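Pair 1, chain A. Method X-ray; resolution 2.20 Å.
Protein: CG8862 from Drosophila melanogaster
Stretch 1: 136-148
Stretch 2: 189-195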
# COMPACT_ATOMS: atom_id res chain seq x y z
N ALA A 136 -17.64 -5.61 -18.59
CA ALA A 136 -17.20 -6.79 -17.83
C ALA A 136 -17.42 -6.72 -16.30
O ALA A 136 -17.94 -7.66 -15.70
CB ALA A 136 -15.72 -7.08 -18.14
N TRP A 137 -17.04 -5.62 -15.67
CA TRP A 137 -17.24 -5.48 -14.22
C TRP A 137 -18.73 -5.43 -13.86
O TRP A 137 -19.16 -6.03 -12.87
CB TRP A 137 -16.49 -4.27 -13.67
CG TRP A 137 -16.51 -4.14 -12.17
CD1 TRP A 137 -17.15 -3.18 -11.44
CD2 TRP A 137 -15.83 -4.98 -11.22
NE1 TRP A 137 -16.94 -3.38 -10.10
CE2 TRP A 137 -16.13 -4.47 -9.94
CE3 TRP A 137 -15.00 -6.10 -11.33
CZ2 TRP A 137 -15.62 -5.05 -8.77
CZ3 TRP A 137 -14.50 -6.68 -10.16
CH2 TRP A 137 -14.82 -6.16 -8.90
N ASN A 138 -19.52 -4.72 -14.66
CA ASN A 138 -20.98 -4.73 -14.49
C ASN A 138 -21.55 -6.14 -14.62
O ASN A 138 -22.46 -6.52 -13.88
CB ASN A 138 -21.67 -3.77 -15.47
CG ASN A 138 -23.19 -3.88 -15.42
OD1 ASN A 138 -23.84 -4.12 -16.44
ND2 ASN A 138 -23.77 -3.72 -14.24
N THR A 139 -21.01 -6.93 -15.55
CA THR A 139 -21.45 -8.31 -15.75
C THR A 139 -21.30 -9.14 -14.46
O THR A 139 -22.21 -9.90 -14.09
CB THR A 139 -20.69 -8.98 -16.93
OG1 THR A 139 -20.83 -8.16 -18.09
CG2 THR A 139 -21.24 -10.39 -17.23
N LEU A 140 -20.17 -8.94 -13.77
CA LEU A 140 -19.94 -9.60 -12.49
C LEU A 140 -20.93 -9.11 -11.44
O LEU A 140 -21.54 -9.92 -10.73
CB LEU A 140 -18.50 -9.37 -12.01
CG LEU A 140 -18.12 -9.98 -10.65
CD1 LEU A 140 -18.47 -11.49 -10.58
CD2 LEU A 140 -16.64 -9.73 -10.30
N GLU A 141 -21.10 -7.79 -11.35
CA GLU A 141 -22.12 -7.20 -10.48
C GLU A 141 -23.51 -7.79 -10.74
O GLU A 141 -24.20 -8.22 -9.80
CB GLU A 141 -22.12 -5.67 -10.62
CG GLU A 141 -20.89 -5.01 -10.03
CD GLU A 141 -20.76 -3.54 -10.42
OE1 GLU A 141 -21.18 -3.17 -11.55
OE2 GLU A 141 -20.23 -2.77 -9.59
N ALA A 142 -23.92 -7.84 -12.00
CA ALA A 142 -25.21 -8.43 -12.38
C ALA A 142 -25.34 -9.91 -11.99
O ALA A 142 -26.42 -10.36 -11.60
CB ALA A 142 -25.47 -8.24 -13.87
N HIS A 143 -24.24 -10.66 -12.09
CA HIS A 143 -24.20 -12.08 -11.70
C HIS A 143 -24.42 -12.27 -10.20
O HIS A 143 -25.15 -13.16 -9.78
CB HIS A 143 -22.84 -12.68 -12.10
CG HIS A 143 -22.50 -13.96 -11.39
ND1 HIS A 143 -22.97 -15.19 -11.82
CD2 HIS A 143 -21.73 -14.21 -10.31
CE1 HIS A 143 -22.52 -16.13 -11.02
NE2 HIS A 143 -21.76 -15.56 -10.09
N VAL A 144 -23.76 -11.44 -9.40
CA VAL A 144 -23.90 -11.46 -7.93
C VAL A 144 -25.34 -11.15 -7.51
O VAL A 144 -25.88 -11.78 -6.60
CB VAL A 144 -22.88 -10.50 -7.25
CG1 VAL A 144 -23.06 -10.50 -5.74
CG2 VAL A 144 -21.42 -10.90 -7.61
N ARG A 145 -25.99 -10.20 -8.19
CA ARG A 145 -27.42 -9.93 -7.96
C ARG A 145 -28.32 -11.12 -8.35
O ARG A 145 -29.29 -11.43 -7.66
CB ARG A 145 -27.89 -8.66 -8.67
CG ARG A 145 -27.28 -7.37 -8.10
CD ARG A 145 -27.93 -6.10 -8.71
NE ARG A 145 -27.42 -5.81 -10.05
CZ ARG A 145 -26.43 -4.96 -10.32
NH1 ARG A 145 -25.81 -4.29 -9.33
NH2 ARG A 145 -26.05 -4.78 -11.58
N ARG A 146 -27.99 -11.77 -9.46
CA ARG A 146 -28.77 -12.94 -9.93
C ARG A 146 -28.58 -14.15 -9.02
O ARG A 146 -29.43 -15.04 -8.97
CB ARG A 146 -28.37 -13.28 -11.36
CG ARG A 146 -29.24 -14.29 -12.08
CD ARG A 146 -28.76 -14.47 -13.52
NE ARG A 146 -28.73 -13.21 -14.27
CZ ARG A 146 -27.62 -12.56 -14.63
NH1 ARG A 146 -26.43 -13.06 -14.32
NH2 ARG A 146 -27.70 -11.41 -15.30
N LEU A 147 -27.46 -14.19 -8.29
CA LEU A 147 -27.23 -15.25 -7.28
C LEU A 147 -28.31 -15.29 -6.20
O LEU A 147 -28.51 -16.33 -5.59
CB LEU A 147 -25.84 -15.11 -6.63
CG LEU A 147 -24.62 -15.56 -7.45
CD1 LEU A 147 -23.33 -15.37 -6.64
CD2 LEU A 147 -24.76 -17.01 -7.91
N THR A 148 -28.99 -14.17 -5.97
CA THR A 148 -30.10 -14.14 -5.01
C THR A 148 -31.26 -15.04 -5.41
O THR A 148 -32.07 -15.41 -4.56
CB THR A 148 -30.63 -12.71 -4.73
OG1 THR A 148 -31.04 -12.10 -5.96
CG2 THR A 148 -29.57 -11.85 -4.05
N HIS A 189 -6.19 -4.24 -10.18
CA HIS A 189 -7.21 -5.31 -10.24
C HIS A 189 -8.27 -5.02 -9.18
O HIS A 189 -8.04 -4.24 -8.27
CB HIS A 189 -6.60 -6.69 -9.92
CG HIS A 189 -5.57 -7.18 -10.90
ND1 HIS A 189 -4.29 -6.68 -10.94
CD2 HIS A 189 -5.61 -8.18 -11.81
CE1 HIS A 189 -3.59 -7.32 -11.87
NE2 HIS A 189 -4.38 -8.23 -12.41
N PHE A 190 -9.42 -5.69 -9.29
CA PHE A 190 -10.43 -5.68 -8.24
C PHE A 190 -10.91 -7.11 -7.97
O PHE A 190 -10.81 -7.96 -8.83
CB PHE A 190 -11.62 -4.81 -8.66
CG PHE A 190 -11.29 -3.36 -8.83
CD1 PHE A 190 -11.36 -2.49 -7.74
CD2 PHE A 190 -10.92 -2.85 -10.08
CE1 PHE A 190 -11.03 -1.14 -7.89
CE2 PHE A 190 -10.61 -1.50 -10.24
CZ PHE A 190 -10.66 -0.64 -9.14
N TYR A 191 -11.42 -7.38 -6.78
CA TYR A 191 -11.94 -8.72 -6.46
C TYR A 191 -13.37 -8.62 -5.96
O TYR A 191 -13.79 -7.56 -5.50
CB TYR A 191 -11.11 -9.42 -5.37
CG TYR A 191 -11.06 -8.65 -4.07
CD1 TYR A 191 -12.13 -8.68 -3.17
CD2 TYR A 191 -9.96 -7.87 -3.75
CE1 TYR A 191 -12.10 -7.94 -2.00
CE2 TYR A 191 -9.90 -7.15 -2.59
CZ TYR A 191 -10.97 -7.17 -1.73
OH TYR A 191 -10.89 -6.44 -0.59
N LYS A 192 -14.08 -9.74 -6.03
CA LYS A 192 -15.30 -9.95 -5.26
C LYS A 192 -15.18 -11.33 -4.64
O LYS A 192 -14.90 -12.30 -5.32
CB LYS A 192 -16.56 -9.89 -6.13
CG LYS A 192 -16.97 -8.46 -6.50
CD LYS A 192 -18.33 -8.47 -7.20
CE LYS A 192 -18.74 -7.07 -7.69
NZ LYS A 192 -19.06 -6.16 -6.56
N VAL A 193 -15.39 -11.39 -3.33
CA VAL A 193 -15.41 -12.66 -2.63
C VAL A 193 -16.79 -12.80 -2.02
O VAL A 193 -17.24 -11.92 -1.29
CB VAL A 193 -14.26 -12.78 -1.57
CG1 VAL A 193 -14.34 -14.13 -0.84
CG2 VAL A 193 -12.89 -12.63 -2.24
N ILE A 194 -17.46 -13.91 -2.33
CA ILE A 194 -18.91 -14.06 -2.19
C ILE A 194 -19.29 -15.36 -1.46
O ILE A 194 -18.74 -16.42 -1.75
CB ILE A 194 -19.57 -14.11 -3.61
CG1 ILE A 194 -19.12 -12.92 -4.48
CG2 ILE A 194 -21.08 -14.22 -3.53
CD1 ILE A 194 -18.92 -13.29 -5.95
N VAL A 195 -20.23 -15.29 -0.52
CA VAL A 195 -20.77 -16.49 0.09
C VAL A 195 -22.29 -16.48 -0.01
O VAL A 195 -22.93 -15.53 0.43
CB VAL A 195 -20.32 -16.63 1.59
CG1 VAL A 195 -21.20 -17.63 2.36
CG2 VAL A 195 -18.86 -17.03 1.68
O HOH W 1 -18.76 -3.50 -7.79

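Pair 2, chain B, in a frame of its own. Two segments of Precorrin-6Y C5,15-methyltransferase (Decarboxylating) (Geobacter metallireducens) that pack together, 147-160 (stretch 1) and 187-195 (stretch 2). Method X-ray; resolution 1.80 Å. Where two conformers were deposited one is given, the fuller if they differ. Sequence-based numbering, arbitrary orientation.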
# COMPACT_ATOMS: atom_id res chain seq x y z
N THR B 147 12.27 -12.95 -9.20
CA THR B 147 12.43 -12.11 -10.39
C THR B 147 12.98 -10.76 -9.97
O THR B 147 13.96 -10.31 -10.55
CB THR B 147 11.14 -12.01 -11.20
OG1 THR B 147 10.80 -13.32 -11.67
CG2 THR B 147 11.31 -11.08 -12.40
N LEU B 148 12.40 -10.16 -8.94
CA LEU B 148 12.87 -8.87 -8.41
C LEU B 148 14.36 -8.90 -8.00
O LEU B 148 15.11 -7.99 -8.38
CB LEU B 148 11.98 -8.41 -7.24
CG LEU B 148 12.43 -7.21 -6.39
CD1 LEU B 148 12.54 -5.93 -7.23
CD2 LEU B 148 11.52 -7.02 -5.16
N THR B 149 14.76 -9.93 -7.26
CA THR B 149 16.13 -10.11 -6.76
C THR B 149 17.14 -10.26 -7.89
O THR B 149 18.15 -9.55 -7.94
CB THR B 149 16.21 -11.36 -5.85
OG1 THR B 149 15.60 -11.06 -4.59
CG2 THR B 149 17.64 -11.82 -5.60
N LYS B 150 16.85 -11.19 -8.80
CA LYS B 150 17.77 -11.53 -9.87
C LYS B 150 17.85 -10.39 -10.89
O LYS B 150 18.94 -10.07 -11.36
CB LYS B 150 17.38 -12.85 -10.55
CG LYS B 150 17.51 -14.09 -9.64
CD LYS B 150 18.96 -14.51 -9.42
CE LYS B 150 19.07 -15.78 -8.58
NZ LYS B 150 18.90 -15.52 -7.13
N ALA B 151 16.71 -9.75 -11.19
CA ALA B 151 16.70 -8.64 -12.15
C ALA B 151 17.57 -7.49 -11.67
O ALA B 151 18.37 -6.97 -12.45
CB ALA B 151 15.28 -8.14 -12.45
N VAL B 152 17.45 -7.13 -10.39
CA VAL B 152 18.30 -6.09 -9.83
C VAL B 152 19.78 -6.51 -9.85
O VAL B 152 20.65 -5.71 -10.22
CB VAL B 152 17.81 -5.61 -8.43
CG1 VAL B 152 18.74 -4.56 -7.85
CG2 VAL B 152 16.41 -5.03 -8.55
N GLU B 153 20.04 -7.76 -9.49
CA GLU B 153 21.40 -8.32 -9.46
C GLU B 153 22.08 -8.31 -10.85
O GLU B 153 23.22 -7.86 -10.97
CB GLU B 153 21.37 -9.74 -8.89
CG GLU B 153 22.75 -10.37 -8.69
CD GLU B 153 22.70 -11.88 -8.46
OE1 GLU B 153 21.76 -12.37 -7.80
OE2 GLU B 153 23.62 -12.57 -8.93
N PHE B 154 21.38 -8.78 -11.87
CA PHE B 154 21.94 -8.85 -13.24
C PHE B 154 22.15 -7.49 -13.89
O PHE B 154 23.16 -7.27 -14.55
CB PHE B 154 21.09 -9.74 -14.15
CG PHE B 154 20.87 -11.13 -13.64
CD1 PHE B 154 21.87 -11.80 -12.91
CD2 PHE B 154 19.67 -11.80 -13.90
CE1 PHE B 154 21.66 -13.08 -12.43
CE2 PHE B 154 19.46 -13.09 -13.43
CZ PHE B 154 20.46 -13.74 -12.69
N LEU B 155 21.20 -6.59 -13.69
CA LEU B 155 21.31 -5.23 -14.23
C LEU B 155 22.42 -4.43 -13.55
O LEU B 155 23.11 -3.64 -14.20
CB LEU B 155 19.97 -4.49 -14.10
CG LEU B 155 18.80 -4.95 -15.00
CD1 LEU B 155 17.51 -4.43 -14.41
CD2 LEU B 155 18.95 -4.50 -16.45
N GLU B 156 22.59 -4.61 -12.24
CA GLU B 156 23.69 -3.96 -11.53
C GLU B 156 25.07 -4.52 -11.89
O GLU B 156 26.06 -3.79 -11.86
CB GLU B 156 23.45 -3.97 -10.03
CG GLU B 156 22.39 -2.94 -9.62
CD GLU B 156 22.28 -2.77 -8.13
OE1 GLU B 156 22.69 -3.70 -7.39
OE2 GLU B 156 21.79 -1.71 -7.70
N ASP B 157 25.11 -5.80 -12.25
CA ASP B 157 26.31 -6.46 -12.76
C ASP B 157 26.80 -5.84 -14.06
O ASP B 157 28.01 -5.82 -14.33
CB ASP B 157 26.07 -7.95 -13.00
CG ASP B 157 26.10 -8.77 -11.73
OD1 ASP B 157 26.44 -8.21 -10.66
OD2 ASP B 157 25.78 -9.98 -11.80
N HIS B 158 25.86 -5.36 -14.88
CA HIS B 158 26.17 -4.76 -16.17
C HIS B 158 26.35 -3.24 -16.08
O HIS B 158 26.42 -2.56 -17.09
CB HIS B 158 25.09 -5.10 -17.21
CG HIS B 158 25.04 -6.55 -17.58
ND1 HIS B 158 26.12 -7.23 -18.10
CD2 HIS B 158 24.02 -7.44 -17.54
CE1 HIS B 158 25.78 -8.48 -18.34
NE2 HIS B 158 24.51 -8.64 -18.00
N GLY B 159 26.42 -2.72 -14.86
CA GLY B 159 26.70 -1.30 -14.63
C GLY B 159 25.54 -0.34 -14.82
O GLY B 159 25.75 0.86 -15.01
N TYR B 160 24.31 -0.84 -14.75
CA TYR B 160 23.13 0.01 -14.86
C TYR B 160 22.81 0.66 -13.51
O TYR B 160 22.98 0.04 -12.45
CB TYR B 160 21.89 -0.78 -15.33
CG TYR B 160 21.95 -1.21 -16.77
CD1 TYR B 160 21.57 -0.34 -17.80
CD2 TYR B 160 22.39 -2.49 -17.12
CE1 TYR B 160 21.64 -0.73 -19.13
CE2 TYR B 160 22.46 -2.88 -18.45
CZ TYR B 160 22.09 -2.00 -19.45
OH TYR B 160 22.16 -2.40 -20.76
N VAL B 187 3.02 -4.61 -7.74
CA VAL B 187 3.95 -4.81 -8.85
C VAL B 187 5.21 -4.01 -8.61
O VAL B 187 5.18 -2.84 -8.22
CB VAL B 187 3.32 -4.47 -10.26
CG1 VAL B 187 4.30 -4.80 -11.40
CG2 VAL B 187 2.01 -5.21 -10.51
N TYR B 188 6.35 -4.66 -8.81
CA TYR B 188 7.62 -3.98 -8.70
C TYR B 188 8.07 -3.56 -10.09
O TYR B 188 8.34 -4.41 -10.92
CB TYR B 188 8.67 -4.93 -8.09
CG TYR B 188 8.38 -5.25 -6.64
CD1 TYR B 188 8.91 -4.45 -5.63
CD2 TYR B 188 7.54 -6.31 -6.28
CE1 TYR B 188 8.67 -4.74 -4.27
CE2 TYR B 188 7.26 -6.59 -4.93
CZ TYR B 188 7.84 -5.80 -3.94
OH TYR B 188 7.55 -6.06 -2.61
N ILE B 189 8.08 -2.25 -10.32
CA ILE B 189 8.52 -1.70 -11.60
C ILE B 189 10.00 -1.33 -11.49
O ILE B 189 10.39 -0.40 -10.79
CB ILE B 189 7.66 -0.49 -12.02
CG1 ILE B 189 6.19 -0.93 -12.13
CG2 ILE B 189 8.18 0.15 -13.32
CD1 ILE B 189 5.19 0.19 -12.24
N ILE B 190 10.81 -2.08 -12.23
CA ILE B 190 12.27 -1.93 -12.19
C ILE B 190 12.73 -1.17 -13.44
O ILE B 190 12.47 -1.61 -14.55
CB ILE B 190 12.95 -3.32 -12.15
CG1 ILE B 190 12.42 -4.13 -10.97
CG2 ILE B 190 14.48 -3.17 -12.09
CD1 ILE B 190 12.72 -5.61 -11.02
N THR B 191 13.39 -0.03 -13.23
CA THR B 191 13.91 0.81 -14.30
C THR B 191 15.43 0.86 -14.25
O THR B 191 16.02 1.13 -13.21
CB THR B 191 13.30 2.21 -14.26
OG1 THR B 191 11.87 2.08 -14.19
CG2 THR B 191 13.67 3.02 -15.52
N ALA B 192 16.07 0.60 -15.39
CA ALA B 192 17.52 0.53 -15.47
C ALA B 192 18.02 1.32 -16.66
O ALA B 192 17.48 1.22 -17.77
CB ALA B 192 17.98 -0.90 -15.55
N TRP B 193 19.05 2.13 -16.43
CA TRP B 193 19.62 2.97 -17.47
C TRP B 193 21.08 3.20 -17.12
O TRP B 193 21.50 2.91 -16.00
CB TRP B 193 18.87 4.31 -17.59
CG TRP B 193 19.01 5.22 -16.39
CD1 TRP B 193 19.81 6.32 -16.29
CD2 TRP B 193 18.33 5.10 -15.12
NE1 TRP B 193 19.68 6.90 -15.05
CE2 TRP B 193 18.78 6.17 -14.31
CE3 TRP B 193 17.40 4.19 -14.60
CZ2 TRP B 193 18.33 6.35 -12.99
CZ3 TRP B 193 16.95 4.38 -13.27
CH2 TRP B 193 17.42 5.45 -12.49
N LYS B 194 21.86 3.68 -18.08
CA LYS B 194 23.25 3.98 -17.79
C LYS B 194 23.36 5.43 -17.38
O LYS B 194 22.90 6.34 -18.10
CB LYS B 194 24.15 3.66 -18.99
CG LYS B 194 24.28 2.18 -19.34
CD LYS B 194 25.30 1.48 -18.44
CE LYS B 194 25.48 0.03 -18.84
NZ LYS B 194 26.12 -0.13 -20.17
N SER B 195 23.97 5.65 -16.22
CA SER B 195 24.21 6.99 -15.71
C SER B 195 25.29 7.69 -16.55
O SER B 195 25.37 8.92 -16.57
CB SER B 195 24.62 6.93 -14.24
OG SER B 195 24.29 8.13 -13.58
O HOH W 2 23.73 -0.07 -21.98

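What backbone arrangement do the two pairs share? In each, a helix lies alongside a strand that runs in nearly the same direction, with 8° between the N-to-C directions in pair 1 and 5° in pair 2. The axes come within 10.7 Å in pair 1 and 9.6 Å in pair 2, and 14 central residues superpose with an RMSD of 0.9 Å. Alternate strand residues point their CA-to-CB bonds toward the helix: Phe A190, Lys A192 and Ile A194 in pair 1, matched by Tyr B188, Ile B190 and Ala B192 in pair 2. No hydrogen bond joins the stretches directly in either pair, so the contact rests largely on side-chain packing.

How is the first layer filled? Trp A137 matches Leu B148, and each meets an aromatic residue on the strand. In pair 1 the edge of Phe A190 is turned toward the face of Trp A137, with ring centroids 5.7 Å apart and planes at 50°; the closest atoms are Trp A137 CH2 and Phe A190 CB, at 3.5 Å. In pair 2 the aliphatic Leu B148 sits over a face of Tyr B188, its CD2 3.7 Å from Tyr B188 CD1. Although indole and leucine differ greatly in size, their side-chain centres fall only 1.0 Å apart after superposition.

What happens at the middle position, where Lys A192 matches Ile B190? Pair 1 buries a lysine by lining its methylene chain with carbon: Leu A140 CD2 lies 3.7 Å from Lys A192 CD, and Glu A141 CG lies 3.8 Å from Lys A192 CE. The polar end is served by a water, which accepts from Lys A192 NZ at 2.9 Å, lies 2.4 Å from Glu A141 OE2, a possible acceptor, and accepts a weak bond from Trp A137 NE1 at 2.9 Å. Pair 2 needs no such water here, because Ile B190 is wholly apolar. Ile B190 CD1 packs 3.8 Å from Leu B148 CD1 and 3.9 Å from Ala B151 CB, while Val B152, at the position of Glu A141, adds a looser apolar contact.

How does the contact finish beyond that layer? In pair 1, Ile A194 reaches Val A144 through CD1, 3.8 Å from Val A144 CG2, and Leu A147 through CG2, 4.0 Å from Leu A147 CD1. The matching Ala B192 is small, and the longer Leu B155, at the position of Val A144, brings its CD1 within 3.7 Å of Ala B192 CB. At these two matched positions the larger residue is on the strand in pair 1 (Ile A194) and on the helix in pair 2 (Leu B155). Past the matched positions in pair 2, Tyr B160 and Lys B194 pack together. Lys B194 CE stands over a face of the Tyr B160 ring, 3.9 Å from its centroid, and Lys B194 NZ makes a cation-pi contact at 4.8 Å from the same centroid. A water bridges Lys B194 NZ and Tyr B160 OH.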